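Local atomic coordinates of nigritoxine (Vibrio nigripulchritudo, PDB entry 5M41), a protein that acts as a bacterial toxin against crustaceans and insects and adopts a new fold. Residues A[85-90]-A[179-184]; A[365-370]-A[390-395]; A[578-583]-A[607-612]. All blocks are in the same frame, centred on the assembly; numbering follows the deposited sequence.

Interaction 1 (A[85-90]-A[179-184])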
# COMPACT_ATOMS: atom_id res chain seq x y z
N ASN A 85 23.16 -32.58 15.57
CA ASN A 85 24.05 -31.89 14.61
C ASN A 85 25.42 -32.55 14.40
O ASN A 85 26.32 -31.94 13.79
CB ASN A 85 24.28 -30.44 15.03
CG ASN A 85 22.99 -29.61 15.02
OD1 ASN A 85 22.18 -29.71 14.09
ND2 ASN A 85 22.80 -28.79 16.06
N MET A 86 25.61 -33.74 14.94
CA MET A 86 26.95 -34.36 14.96
C MET A 86 26.96 -35.77 14.44
O MET A 86 25.98 -36.52 14.60
CB MET A 86 27.51 -34.35 16.39
CG MET A 86 27.70 -32.95 16.96
SD MET A 86 28.17 -32.96 18.71
CE MET A 86 29.68 -33.93 18.58
N PHE A 87 28.07 -36.12 13.80
CA PHE A 87 28.30 -37.46 13.29
C PHE A 87 29.80 -37.60 13.04
O PHE A 87 30.53 -36.62 13.12
CB PHE A 87 27.50 -37.73 11.99
CG PHE A 87 27.77 -36.74 10.88
CD1 PHE A 87 28.77 -36.97 9.93
CD2 PHE A 87 27.02 -35.56 10.78
CE1 PHE A 87 29.02 -36.06 8.90
CE2 PHE A 87 27.27 -34.64 9.75
CZ PHE A 87 28.26 -34.90 8.81
N PHE A 88 30.25 -38.82 12.74
CA PHE A 88 31.68 -39.10 12.46
C PHE A 88 31.87 -39.69 11.08
O PHE A 88 31.09 -40.55 10.64
CB PHE A 88 32.22 -40.12 13.47
CG PHE A 88 33.73 -40.12 13.61
CD1 PHE A 88 34.38 -39.10 14.32
CD2 PHE A 88 34.49 -41.15 13.10
CE1 PHE A 88 35.76 -39.11 14.47
CE2 PHE A 88 35.88 -41.17 13.24
CZ PHE A 88 36.51 -40.15 13.94
N MET A 89 32.92 -39.24 10.39
CA MET A 89 33.31 -39.80 9.11
C MET A 89 34.64 -40.55 9.29
O MET A 89 35.71 -39.94 9.29
CB MET A 89 33.44 -38.69 8.07
CG MET A 89 32.25 -37.74 8.06
SD MET A 89 32.50 -36.46 6.82
CE MET A 89 32.31 -37.51 5.38
N PRO A 90 34.57 -41.87 9.49
CA PRO A 90 35.80 -42.64 9.72
C PRO A 90 36.63 -42.67 8.46
O PRO A 90 36.06 -42.68 7.35
CB PRO A 90 35.27 -44.03 10.06
CG PRO A 90 33.97 -44.12 9.31
CD PRO A 90 33.38 -42.74 9.47
N LYS A 179 18.25 -37.93 7.44
CA LYS A 179 17.03 -38.38 8.09
C LYS A 179 17.30 -38.55 9.60
O LYS A 179 16.51 -38.10 10.43
CB LYS A 179 16.60 -39.73 7.49
CG LYS A 179 15.37 -40.39 8.14
CD LYS A 179 14.69 -41.33 7.13
CE LYS A 179 13.23 -41.63 7.46
NZ LYS A 179 13.07 -42.28 8.79
N ILE A 180 18.41 -39.21 9.93
CA ILE A 180 18.75 -39.48 11.34
C ILE A 180 18.95 -38.16 12.07
O ILE A 180 18.55 -38.05 13.23
CB ILE A 180 20.00 -40.40 11.51
CG1 ILE A 180 19.85 -41.78 10.82
CG2 ILE A 180 20.35 -40.63 13.00
CD1 ILE A 180 18.54 -42.47 11.06
N LEU A 181 19.59 -37.19 11.43
CA LEU A 181 19.81 -35.86 12.07
C LEU A 181 18.51 -35.13 12.36
O LEU A 181 18.36 -34.51 13.42
CB LEU A 181 20.71 -34.98 11.20
CG LEU A 181 22.20 -35.38 11.18
CD1 LEU A 181 22.87 -34.85 9.92
CD2 LEU A 181 22.94 -34.87 12.42
N VAL A 182 17.58 -35.19 11.42
CA VAL A 182 16.23 -34.62 11.62
C VAL A 182 15.56 -35.31 12.81
O VAL A 182 15.01 -34.64 13.69
CB VAL A 182 15.36 -34.76 10.36
CG1 VAL A 182 13.86 -34.53 10.65
CG2 VAL A 182 15.86 -33.79 9.29
N GLU A 183 15.64 -36.65 12.85
CA GLU A 183 14.97 -37.37 13.94
C GLU A 183 15.67 -37.08 15.26
O GLU A 183 15.02 -37.02 16.28
CB GLU A 183 14.90 -38.89 13.64
CG GLU A 183 13.87 -39.23 12.55
CD GLU A 183 14.14 -40.54 11.80
OE1 GLU A 183 15.29 -41.02 11.73
OE2 GLU A 183 13.18 -41.06 11.21
N ARG A 184 16.99 -36.92 15.24
CA ARG A 184 17.72 -36.55 16.47
C ARG A 184 17.30 -35.17 17.02
O ARG A 184 17.08 -35.02 18.21
CB ARG A 184 19.25 -36.65 16.26
CG ARG A 184 20.09 -35.98 17.34
CD ARG A 184 19.93 -36.63 18.72
NE ARG A 184 20.40 -35.70 19.73
CZ ARG A 184 20.61 -36.00 21.00
NH1 ARG A 184 20.36 -37.23 21.47
NH2 ARG A 184 21.03 -35.05 21.82
O HOH W 1 20.45 -32.98 14.34

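Interaction 2 (A[365-370]-A[390-395])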
# COMPACT_ATOMS: atom_id res chain seq x y z
N THR A 365 -3.52 1.98 -3.50
CA THR A 365 -3.34 3.29 -2.88
C THR A 365 -1.96 3.52 -2.28
O THR A 365 -1.69 4.60 -1.75
CB THR A 365 -4.37 3.50 -1.77
OG1 THR A 365 -4.31 2.39 -0.88
CG2 THR A 365 -5.81 3.63 -2.34
N GLY A 366 -1.07 2.53 -2.34
CA GLY A 366 0.20 2.68 -1.63
C GLY A 366 0.92 1.38 -1.31
O GLY A 366 0.67 0.35 -1.94
N VAL A 367 1.82 1.43 -0.33
CA VAL A 367 2.55 0.25 0.09
C VAL A 367 2.51 0.07 1.60
O VAL A 367 2.39 1.04 2.35
CB VAL A 367 4.04 0.23 -0.38
CG1 VAL A 367 4.11 0.51 -1.88
CG2 VAL A 367 4.85 1.27 0.38
N ASP A 368 2.59 -1.19 2.03
CA ASP A 368 2.78 -1.49 3.44
C ASP A 368 4.13 -2.18 3.61
O ASP A 368 4.47 -3.10 2.87
CB ASP A 368 1.69 -2.45 3.92
CG ASP A 368 0.28 -1.91 3.71
OD1 ASP A 368 0.00 -0.70 3.98
OD2 ASP A 368 -0.59 -2.72 3.31
N ILE A 369 4.88 -1.75 4.61
CA ILE A 369 6.15 -2.38 4.96
C ILE A 369 5.90 -3.19 6.23
O ILE A 369 5.53 -2.63 7.28
CB ILE A 369 7.25 -1.31 5.17
CG1 ILE A 369 7.39 -0.45 3.89
CG2 ILE A 369 8.58 -1.98 5.56
CD1 ILE A 369 8.14 0.88 4.06
N VAL A 370 6.03 -4.51 6.12
CA VAL A 370 5.63 -5.44 7.22
C VAL A 370 6.85 -6.21 7.78
O VAL A 370 7.59 -6.82 7.03
CB VAL A 370 4.56 -6.43 6.74
CG1 VAL A 370 4.23 -7.47 7.82
CG2 VAL A 370 3.29 -5.68 6.32
N ASN A 390 10.79 6.30 -2.34
CA ASN A 390 11.00 7.19 -3.50
C ASN A 390 10.01 6.88 -4.62
O ASN A 390 9.36 7.78 -5.15
CB ASN A 390 12.44 7.12 -4.04
CG ASN A 390 13.46 7.78 -3.13
OD1 ASN A 390 13.13 8.41 -2.12
ND2 ASN A 390 14.73 7.65 -3.48
N GLY A 391 9.90 5.61 -4.99
CA GLY A 391 8.96 5.21 -6.04
C GLY A 391 7.53 5.64 -5.73
O GLY A 391 6.86 6.26 -6.55
N LEU A 392 7.07 5.32 -4.53
CA LEU A 392 5.70 5.66 -4.14
C LEU A 392 5.46 7.16 -4.15
O LEU A 392 4.43 7.63 -4.67
CB LEU A 392 5.34 5.05 -2.77
CG LEU A 392 3.95 5.44 -2.23
CD1 LEU A 392 2.82 5.04 -3.17
CD2 LEU A 392 3.73 4.85 -0.84
N VAL A 393 6.37 7.91 -3.54
CA VAL A 393 6.24 9.36 -3.48
C VAL A 393 6.17 9.95 -4.90
O VAL A 393 5.33 10.80 -5.18
CB VAL A 393 7.36 10.02 -2.66
CG1 VAL A 393 7.43 11.52 -2.94
CG2 VAL A 393 7.15 9.80 -1.18
N SER A 394 7.02 9.47 -5.80
CA SER A 394 7.00 10.01 -7.16
C SER A 394 5.66 9.82 -7.87
O SER A 394 5.28 10.65 -8.70
CB SER A 394 8.12 9.44 -8.03
OG SER A 394 7.87 8.08 -8.37
N VAL A 395 4.94 8.74 -7.56
CA VAL A 395 3.62 8.55 -8.19
C VAL A 395 2.45 9.10 -7.35
O VAL A 395 1.39 9.40 -7.90
CB VAL A 395 3.36 7.10 -8.67
CG1 VAL A 395 4.36 6.68 -9.75
CG2 VAL A 395 3.38 6.13 -7.50

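Interaction 3 (A[578-583]-A[607-612])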
# COMPACT_ATOMS: atom_id res chain seq x y z
N ASN A 578 -16.64 22.00 -5.00
CA ASN A 578 -16.15 20.62 -5.27
C ASN A 578 -15.38 20.54 -6.58
O ASN A 578 -15.92 20.90 -7.64
CB ASN A 578 -17.30 19.63 -5.33
CG ASN A 578 -16.83 18.17 -5.23
OD1 ASN A 578 -15.92 17.73 -5.96
ND2 ASN A 578 -17.43 17.43 -4.30
N PRO A 579 -14.11 20.09 -6.54
CA PRO A 579 -13.35 20.16 -7.78
C PRO A 579 -13.80 19.17 -8.86
O PRO A 579 -13.38 19.28 -9.99
CB PRO A 579 -11.90 19.88 -7.33
CG PRO A 579 -12.04 19.09 -6.08
CD PRO A 579 -13.33 19.50 -5.43
N TYR A 580 -14.68 18.23 -8.50
CA TYR A 580 -15.24 17.27 -9.46
C TYR A 580 -16.63 17.67 -9.95
O TYR A 580 -17.37 16.84 -10.48
CB TYR A 580 -15.32 15.88 -8.80
CG TYR A 580 -13.96 15.29 -8.48
CD1 TYR A 580 -13.26 14.54 -9.42
CD2 TYR A 580 -13.39 15.47 -7.23
CE1 TYR A 580 -12.01 13.99 -9.12
CE2 TYR A 580 -12.16 14.91 -6.91
CZ TYR A 580 -11.47 14.20 -7.86
OH TYR A 580 -10.26 13.67 -7.50
N SER A 581 -17.02 18.92 -9.70
CA SER A 581 -18.32 19.42 -10.14
C SER A 581 -18.32 19.80 -11.61
O SER A 581 -17.46 20.59 -12.04
CB SER A 581 -18.71 20.65 -9.33
OG SER A 581 -19.88 21.22 -9.88
N PHE A 582 -19.31 19.29 -12.35
CA PHE A 582 -19.51 19.61 -13.77
C PHE A 582 -20.88 20.22 -14.01
O PHE A 582 -21.40 20.25 -15.16
CB PHE A 582 -19.29 18.38 -14.66
CG PHE A 582 -17.88 17.87 -14.62
CD1 PHE A 582 -16.90 18.43 -15.45
CD2 PHE A 582 -17.51 16.88 -13.71
CE1 PHE A 582 -15.58 18.00 -15.37
CE2 PHE A 582 -16.18 16.44 -13.63
CZ PHE A 582 -15.22 17.00 -14.46
N VAL A 583 -21.46 20.75 -12.92
CA VAL A 583 -22.77 21.40 -12.95
C VAL A 583 -22.75 22.71 -12.17
O VAL A 583 -21.83 22.98 -11.39
CB VAL A 583 -23.89 20.49 -12.35
CG1 VAL A 583 -24.09 19.23 -13.19
CG2 VAL A 583 -23.60 20.14 -10.89
N LEU A 607 -17.66 15.85 -20.76
CA LEU A 607 -17.26 14.94 -21.85
C LEU A 607 -15.75 14.70 -21.83
O LEU A 607 -15.30 13.54 -21.87
CB LEU A 607 -17.71 15.45 -23.24
CG LEU A 607 -17.26 14.65 -24.47
CD1 LEU A 607 -17.69 13.18 -24.39
CD2 LEU A 607 -17.71 15.30 -25.79
N THR A 608 -14.98 15.78 -21.76
CA THR A 608 -13.52 15.70 -21.82
C THR A 608 -13.01 14.94 -20.61
O THR A 608 -12.20 14.02 -20.75
CB THR A 608 -12.85 17.09 -21.89
OG1 THR A 608 -13.25 17.73 -23.11
CG2 THR A 608 -11.32 16.96 -21.90
N TYR A 609 -13.51 15.31 -19.44
CA TYR A 609 -13.02 14.64 -18.23
C TYR A 609 -13.30 13.14 -18.28
O TYR A 609 -12.41 12.34 -18.04
CB TYR A 609 -13.54 15.29 -16.94
CG TYR A 609 -13.10 14.55 -15.69
CD1 TYR A 609 -11.82 14.73 -15.16
CD2 TYR A 609 -13.95 13.63 -15.07
CE1 TYR A 609 -11.40 14.04 -14.03
CE2 TYR A 609 -13.55 12.93 -13.94
CZ TYR A 609 -12.27 13.14 -13.42
OH TYR A 609 -11.87 12.45 -12.29
N ILE A 610 -14.53 12.76 -18.62
CA ILE A 610 -14.92 11.37 -18.62
C ILE A 610 -14.15 10.55 -19.68
O ILE A 610 -13.66 9.45 -19.38
CB ILE A 610 -16.46 11.21 -18.74
CG1 ILE A 610 -17.14 11.75 -17.47
CG2 ILE A 610 -16.87 9.75 -18.98
CD1 ILE A 610 -16.81 11.00 -16.18
N GLU A 611 -14.01 11.10 -20.89
CA GLU A 611 -13.20 10.45 -21.93
C GLU A 611 -11.76 10.25 -21.45
O GLU A 611 -11.16 9.22 -21.72
CB GLU A 611 -13.26 11.22 -23.24
CG GLU A 611 -14.64 11.23 -23.88
CD GLU A 611 -15.09 9.84 -24.31
OE1 GLU A 611 -14.33 9.19 -25.05
OE2 GLU A 611 -16.19 9.39 -23.94
N GLY A 612 -11.23 11.21 -20.70
CA GLY A 612 -9.91 11.07 -20.12
C GLY A 612 -9.87 9.95 -19.10
O GLY A 612 -9.00 9.07 -19.16

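Interaction 1 (A[85-90]-A[179-184])
L181 projects from its helix toward the start of strand 86-90, and its two methyl branches divide the work between backbone and ring. CD2 rests against the main chain where the loop becomes strand, 3.9 Å from CA of N85 and 3.8 Å from N of M86. CD1 takes the other direction and comes obliquely to the ring of F87, 4.3 Å from CD2 of that phenylalanine. The leucine's first torsion (chi1 -73°) sets CG beside the backbone N and anti to the carbonyl carbon; with CD2 on the N85-M86 main chain and CD1 at the F87 ring, one isobutyl group spans N85, M86 and F87, from the loop end into the strand. F87 answers with a side chain that leaves the strand toward the helix, whereas N85 and M86 send theirs away, so that they offer L181 mainly backbone.

Here a helix packs on an antiparallel sheet: helix 177-191 follows the edge strand 170-173, and strand 86-90 is the central one of five, between 98-102 and 77-80. On the sheet side F87 also touches V101 and I78, which extends the apolar patch met by the leucine.

No direct hydrogen bond joins the two segments, but one water does the polar work. It accepts from N of N85 at 3.0 Å and donates to O of L181 at 2.7 Å, thereby tying the strand entrance to the helix backbone beside the leucine contact. The side-chain amide of N85 turns to other partners, OD1 to the hydroxyl of Y41 and ND2 to O of L202 and OD1 of N130. R184 also leaves the helix toward the strand segment, with NH2 salt-bridged to OE1 of E135 and NE hydrogen-bonded to OG1 of T84.

Interaction 2 (A[365-370]-A[390-395])
Apolar contact carries this pairing, and L392 is its hub. Its CD2 meets CG2 of V367 at 3.9 Å, the two side chains reaching toward each other tip to tip. The second branch, CD1, goes to the strand backbone and lies 3.8 Å from CA of G366. A single leucine thus spans a valine methyl and the bare main chain next to it. Both side chains are set for this: the leucine CG stands trans to its own backbone N (chi1 176°), extending the side chain from the helix, and in V367 the chi1 of -51° places CG2 between N and the carbonyl carbon, on the side that L392 approaches.

The part played by G366 is one of shape. The leucine methyl lies against its CA, with no side chain on that residue to share the contact. Separately, its backbone adopts a conformation in which a CB would be pressed against the carbonyl oxygen of T365.

In the fold this is helix-on-sheet packing near the middle of the chain. Strand 366-370 lies between strands 328-336 and 359-363, antiparallel to both, and helix 386-396 comes after it, separated by helix 373-382. L392 also touches L333 of strand 328-336, and I409 of helix 406-415 meets both L392 and V367, making a small aliphatic cluster from two helices and two strands.

Hydrogen bonds do not cross between the segments; the polar side chains of the strand turn elsewhere. D368 uses both carboxylate oxygens: OD1 with S332 and Q442, OD2 with T440 and the backbone N of A441.

Interaction 3 (A[578-583]-A[607-612])
Three aromatic rings meet here, and Y609 is the one that touches both others. At the edge of the Y580 ring, near its plane, sits the hydroxyl of Y609, with OH 3.5 Å from CE1 of Y580; OD1 of N578 also lies at that ring's edge. F582 addresses the other end of Y609: its CZ approaches obliquely, 3.4 Å from CB and 3.5 Å from CG of the tyrosine. The F582 and Y609 rings meet obliquely, centroids 5.3 Å apart and planes inclined at 32°. Extended from helix 603-614 by a chi1 of 177°, Y609 can span both loop residues along its length.

The loop links strands 571-576 and 583-589, neighbours in a six-stranded antiparallel sheet, so the helix packs on the connection between them. A type I turn runs from N578 to S581, closed by N of S581 to O of N578 at 3.1 Å, and N of Y580 donates to OD1 of N578 at 2.9 Å, forming an Asx turn. Helix 625-632 joins the cluster, with L629 touching both tyrosines and W628 touching F582.

Chemically, the contact is almost wholly van der Waals. The polar atom that touches across it, the hydroxyl of Y609, is hydrogen-bonded to OE2 of E625, so it can meet the carbon edge of Y580 while its polar need is served outside the two segments.

The three contacts follow one another along the chain without nesting, and each puts a helix against a different part of an elongated molecule. Interaction 2 lies near the middle, its centre about 6 Å from the centre of the chain. Interactions 1 and 3 stand on opposite sides of that centre, their own centres about 72 Å apart. Interaction 3 is the closer neighbour of interaction 2, with nearest atoms about 12 Å apart against about 28 Å for interaction 1, and none of the three touches another. V189, a residue of the magnesium site, lies further along helix 177-191, which carries segment 179-184; E192 and D195 also belong to that site.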